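PDB 1JYE: lactose Operon Repressor from Escherichia coli, which represses transcription of the lactose operon by binding its operator DNA, and does so until an inducer sugar binds and lowers that affinity. Local coordinates for residues A[174-187]-A[238-250]. The protein carries 1 engineered substitution. Numbering follows the deposited sequence.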
loop_
_atom_site.group_PDB
_atom_site.type_symbol
_atom_site.label_atom_id
_atom_site.label_comp_id
_atom_site.label_asym_id
_atom_site.label_seq_id
_atom_site.Cartn_x
_atom_site.Cartn_y
_atom_site.Cartn_z
ATOM N N LEU A 174 22.680 14.634 -5.751
ATOM C CA LEU A 174 22.874 15.676 -4.749
ATOM C C LEU A 174 24.240 16.340 -4.886
ATOM O O LEU A 174 24.360 17.560 -4.767
ATOM C CB LEU A 174 22.716 15.096 -3.340
ATOM C CG LEU A 174 21.296 14.613 -3.020
ATOM C CD1 LEU A 174 21.248 14.011 -1.633
ATOM C CD2 LEU A 174 20.326 15.790 -3.128
ATOM N N VAL A 175 25.268 15.537 -5.140
ATOM C CA VAL A 175 26.617 16.081 -5.297
ATOM C C VAL A 175 26.687 17.004 -6.512
ATOM O O VAL A 175 27.273 18.093 -6.445
ATOM C CB VAL A 175 27.659 14.953 -5.451
ATOM C CG1 VAL A 175 29.027 15.540 -5.805
ATOM C CG2 VAL A 175 27.756 14.167 -4.152
ATOM N N ALA A 176 26.079 16.570 -7.613
ATOM C CA ALA A 176 26.070 17.345 -8.847
ATOM C C ALA A 176 25.366 18.685 -8.657
ATOM O O ALA A 176 25.710 19.668 -9.314
ATOM C CB ALA A 176 25.395 16.551 -9.959
ATOM N N LEU A 177 24.379 18.719 -7.764
ATOM C CA LEU A 177 23.645 19.948 -7.486
ATOM C C LEU A 177 24.444 20.884 -6.584
ATOM O O LEU A 177 24.085 22.051 -6.422
ATOM C CB LEU A 177 22.293 19.631 -6.839
ATOM C CG LEU A 177 21.219 19.059 -7.769
ATOM C CD1 LEU A 177 20.018 18.612 -6.950
ATOM C CD2 LEU A 177 20.812 20.112 -8.798
ATOM N N GLY A 178 25.523 20.369 -5.994
ATOM C CA GLY A 178 26.361 21.189 -5.132
ATOM C C GLY A 178 26.263 20.931 -3.636
ATOM O O GLY A 178 26.874 21.644 -2.838
ATOM N N HIS A 179 25.507 19.912 -3.242
ATOM C CA HIS A 179 25.346 19.601 -1.823
ATOM C C HIS A 179 26.587 18.984 -1.186
ATOM O O HIS A 179 27.215 18.097 -1.760
ATOM C CB HIS A 179 24.157 18.660 -1.627
ATOM C CG HIS A 179 22.835 19.304 -1.894
ATOM N ND1 HIS A 179 22.228 20.155 -0.997
ATOM C CD2 HIS A 179 22.025 19.258 -2.978
ATOM C CE1 HIS A 179 21.102 20.609 -1.517
ATOM N NE2 HIS A 179 20.957 20.080 -2.719
ATOM N N GLN A 180 26.912 19.461 0.013
ATOM C CA GLN A 180 28.061 18.977 0.773
ATOM C C GLN A 180 27.640 18.590 2.191
ATOM O O GLN A 180 28.300 17.779 2.837
ATOM C CB GLN A 180 29.142 20.060 0.837
ATOM C CG GLN A 180 29.709 20.459 -0.517
ATOM C CD GLN A 180 30.499 19.346 -1.176
ATOM O OE1 GLN A 180 29.955 18.290 -1.501
ATOM N NE2 GLN A 180 31.792 19.577 -1.377
ATOM N N GLN A 181 26.546 19.184 2.670
ATOM C CA GLN A 181 26.010 18.905 4.006
ATOM C C GLN A 181 24.819 17.974 3.829
ATOM O O GLN A 181 23.690 18.425 3.636
ATOM C CB GLN A 181 25.545 20.201 4.675
ATOM C CG GLN A 181 26.656 21.188 4.999
ATOM C CD GLN A 181 27.581 20.683 6.089
ATOM O OE1 GLN A 181 28.443 19.837 5.847
ATOM N NE2 GLN A 181 27.398 21.192 7.300
ATOM N N ILE A 182 25.074 16.674 3.918
ATOM C CA ILE A 182 24.035 15.678 3.700
ATOM C C ILE A 182 23.746 14.770 4.888
ATOM O O ILE A 182 24.655 14.348 5.600
ATOM C CB ILE A 182 24.417 14.814 2.480
ATOM C CG1 ILE A 182 24.604 15.727 1.262
ATOM C CG2 ILE A 182 23.348 13.752 2.214
ATOM C CD1 ILE A 182 25.180 15.042 0.043
ATOM N N ALA A 183 22.465 14.478 5.102
ATOM C CA ALA A 183 22.061 13.600 6.188
ATOM C C ALA A 183 21.423 12.357 5.582
ATOM O O ALA A 183 20.851 12.415 4.491
ATOM C CB ALA A 183 21.069 14.306 7.111
ATOM N N LEU A 184 21.537 11.237 6.287
ATOM C CA LEU A 184 20.980 9.973 5.826
ATOM C C LEU A 184 19.892 9.473 6.762
ATOM O O LEU A 184 20.032 9.544 7.981
ATOM C CB LEU A 184 22.072 8.901 5.755
ATOM C CG LEU A 184 23.358 9.224 4.991
ATOM C CD1 LEU A 184 24.308 8.026 5.078
ATOM C CD2 LEU A 184 23.037 9.557 3.546
ATOM N N LEU A 185 18.801 8.974 6.190
ATOM C CA LEU A 185 17.720 8.406 6.990
ATOM C C LEU A 185 17.523 7.006 6.433
ATOM O O LEU A 185 16.874 6.816 5.402
ATOM C CB LEU A 185 16.430 9.222 6.859
ATOM C CG LEU A 185 15.212 8.612 7.570
ATOM C CD1 LEU A 185 15.560 8.256 9.013
ATOM C CD2 LEU A 185 14.058 9.604 7.529
ATOM N N ALA A 186 18.107 6.033 7.123
ATOM C CA ALA A 186 18.056 4.640 6.703
ATOM C C ALA A 186 16.786 3.916 7.109
ATOM O O ALA A 186 16.050 4.364 7.988
ATOM C CB ALA A 186 19.269 3.894 7.268
ATOM N N GLY A 187 16.539 2.792 6.444
ATOM C CA GLY A 187 15.392 1.969 6.773
ATOM C C GLY A 187 15.807 1.140 7.978
ATOM O O GLY A 187 16.944 1.264 8.436
ATOM N N VAL A 238 21.176 20.825 10.690
ATOM C CA VAL A 238 20.396 21.204 9.520
ATOM C C VAL A 238 21.170 20.984 8.228
ATOM O O VAL A 238 21.976 21.821 7.815
ATOM C CB VAL A 238 19.969 22.693 9.596
ATOM C CG1 VAL A 238 19.000 23.022 8.470
ATOM C CG2 VAL A 238 19.339 22.982 10.946
ATOM N N PRO A 239 20.935 19.844 7.569
ATOM C CA PRO A 239 21.634 19.556 6.318
ATOM C C PRO A 239 20.977 20.345 5.194
ATOM O O PRO A 239 19.919 20.940 5.390
ATOM C CB PRO A 239 21.422 18.056 6.157
ATOM C CG PRO A 239 20.010 17.892 6.663
ATOM C CD PRO A 239 20.020 18.744 7.930
ATOM N N THR A 240 21.608 20.372 4.026
ATOM C CA THR A 240 21.014 21.055 2.889
ATOM C C THR A 240 20.293 20.000 2.054
ATOM O O THR A 240 19.485 20.323 1.189
ATOM C CB THR A 240 22.066 21.785 2.018
ATOM O OG1 THR A 240 23.063 20.859 1.570
ATOM C CG2 THR A 240 22.724 22.908 2.814
ATOM N N ALA A 241 20.579 18.730 2.332
ATOM C CA ALA A 241 19.942 17.637 1.604
ATOM C C ALA A 241 19.873 16.362 2.434
ATOM O O ALA A 241 20.707 16.124 3.311
ATOM C CB ALA A 241 20.689 17.368 0.298
ATOM N N MET A 242 18.868 15.542 2.145
ATOM C CA MET A 242 18.674 14.283 2.848
ATOM C C MET A 242 18.429 13.139 1.874
ATOM O O MET A 242 17.684 13.288 0.906
ATOM C CB MET A 242 17.461 14.367 3.786
ATOM C CG MET A 242 17.579 15.346 4.940
ATOM S SD MET A 242 16.061 15.343 5.931
ATOM C CE MET A 242 16.229 13.816 6.832
ATOM N N LEU A 243 19.078 12.004 2.124
ATOM C CA LEU A 243 18.863 10.801 1.329
ATOM C C LEU A 243 17.992 9.957 2.259
ATOM O O LEU A 243 18.404 9.633 3.372
ATOM C CB LEU A 243 20.194 10.091 1.044
ATOM C CG LEU A 243 21.020 10.743 -0.065
ATOM C CD1 LEU A 243 22.470 10.270 0.016
ATOM C CD2 LEU A 243 20.409 10.408 -1.419
ATOM N N VAL A 244 16.780 9.627 1.817
ATOM C CA VAL A 244 15.852 8.853 2.643
ATOM C C VAL A 244 15.595 7.472 2.037
ATOM O O VAL A 244 15.444 7.336 0.823
ATOM C CB VAL A 244 14.530 9.635 2.822
ATOM C CG1 VAL A 244 13.615 8.907 3.790
ATOM C CG2 VAL A 244 14.839 11.040 3.334
ATOM N N ALA A 245 15.534 6.456 2.900
ATOM C CA ALA A 245 15.394 5.064 2.481
ATOM C C ALA A 245 14.156 4.651 1.690
ATOM O O ALA A 245 14.179 3.627 1.013
ATOM C CB ALA A 245 15.584 4.142 3.688
ATOM N N ASN A 246 13.069 5.404 1.802
ATOM C CA ASN A 246 11.898 5.098 0.987
ATOM C C ASN A 246 11.013 6.323 0.896
ATOM O O ASN A 246 11.215 7.296 1.619
ATOM C CB ASN A 246 11.157 3.829 1.479
ATOM C CG ASN A 246 10.250 4.067 2.676
ATOM O OD1 ASN A 246 10.363 5.061 3.382
ATOM N ND2 ASN A 246 9.347 3.113 2.918
ATOM N N ASP A 247 10.057 6.299 -0.023
ATOM C CA ASP A 247 9.203 7.456 -0.219
ATOM C C ASP A 247 8.324 7.815 0.969
ATOM O O ASP A 247 8.104 8.992 1.240
ATOM C CB ASP A 247 8.349 7.265 -1.476
ATOM C CG ASP A 247 9.181 7.255 -2.747
ATOM O OD1 ASP A 247 10.354 7.697 -2.701
ATOM O OD2 ASP A 247 8.665 6.819 -3.797
ATOM N N GLN A 248 7.823 6.817 1.686
ATOM C CA GLN A 248 6.979 7.107 2.835
ATOM C C GLN A 248 7.766 7.804 3.940
ATOM O O GLN A 248 7.277 8.756 4.538
ATOM C CB GLN A 248 6.326 5.827 3.347
ATOM C CG GLN A 248 5.209 5.344 2.436
ATOM C CD GLN A 248 4.851 3.902 2.682
ATOM O OE1 GLN A 248 5.610 2.999 2.336
ATOM N NE2 GLN A 248 3.693 3.673 3.292
ATOM N N MET A 249 8.982 7.346 4.219
ATOM C CA MET A 249 9.763 8.028 5.241
ATOM C C MET A 249 10.111 9.420 4.727
ATOM O O MET A 249 10.217 10.364 5.507
ATOM C CB MET A 249 11.043 7.250 5.574
ATOM C CG MET A 249 10.778 5.951 6.309
ATOM S SD MET A 249 12.273 5.257 7.031
ATOM C CE MET A 249 13.107 4.729 5.602
ATOM N N ALA A 250 10.277 9.552 3.413
ATOM C CA ALA A 250 10.598 10.856 2.831
ATOM C C ALA A 250 9.428 11.808 3.043
ATOM O O ALA A 250 9.624 12.997 3.288
ATOM C CB ALA A 250 10.910 10.724 1.340
HETATM O O HOH W 1 25.541 21.677 1.221
HETATM O O HOH W 2 24.765 21.958 7.841
#
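Leu185 and Leu243, which bury 104 and 93 Å² here, sit on opposite faces of a parallel two-strand pairing. Strands 182-186 and 241-244 form the central pair of the parallel sheet in the C-terminal periplasmic-binding-protein-like subdomain. Four backbone bonds fix the strand register: Ala183 N to Ala241 O, Leu243 N to Ala183 O, Leu185 N to Leu243 O and Ala245 N to Leu185 O, all 2.9 to 3.0 Å; Thr240 N to Gln181 O extends the ladder. On one face, Leu185 swings CG anti to its own N (chi1 175°) and extends in the same sense as Val244, with CD2 3.8 Å from Val244 CG1. On the other face Leu243 is held between two leucines: its CD1 lies 3.6 Å from Leu184 CD2 on the neighbouring strand, while Leu174 reaches in from helix 163-177 in the reverse sense, Leu174 CD1 being 3.6 Å from Leu243 CG. The same face also packs on helix 192-207, where Leu243 touches Trp201.

Ala241, burying 69 Å², carries this face to the loop leading into strand 182-186. Its CB makes a CH-pi contact 3.6 Å from the centroid of the His179 ring, 18° off the normal. At the ring edge, His179 ND1 and Thr240 OG1 share a nearly straight 2.8 Å hydrogen bond (175°), and NE2 bonds Leu330 O. With both nitrogens engaged, the imidazole's rotation is fixed. A leucine in place of His179 would probably leave Thr240 OG1 and Leu330 O without this shared partner and loosen the loop's attachment to the sheet. Water 1 joins Thr240 OG1 to Gln180 N. The chemistry thus implies two tasks: aliphatic side chains pack on both faces of the strand pair, while His179, hydrogen-bonded through both nitrogens, ties the incoming loop to Thr240, just ahead of strand 241-244, and to Leu330.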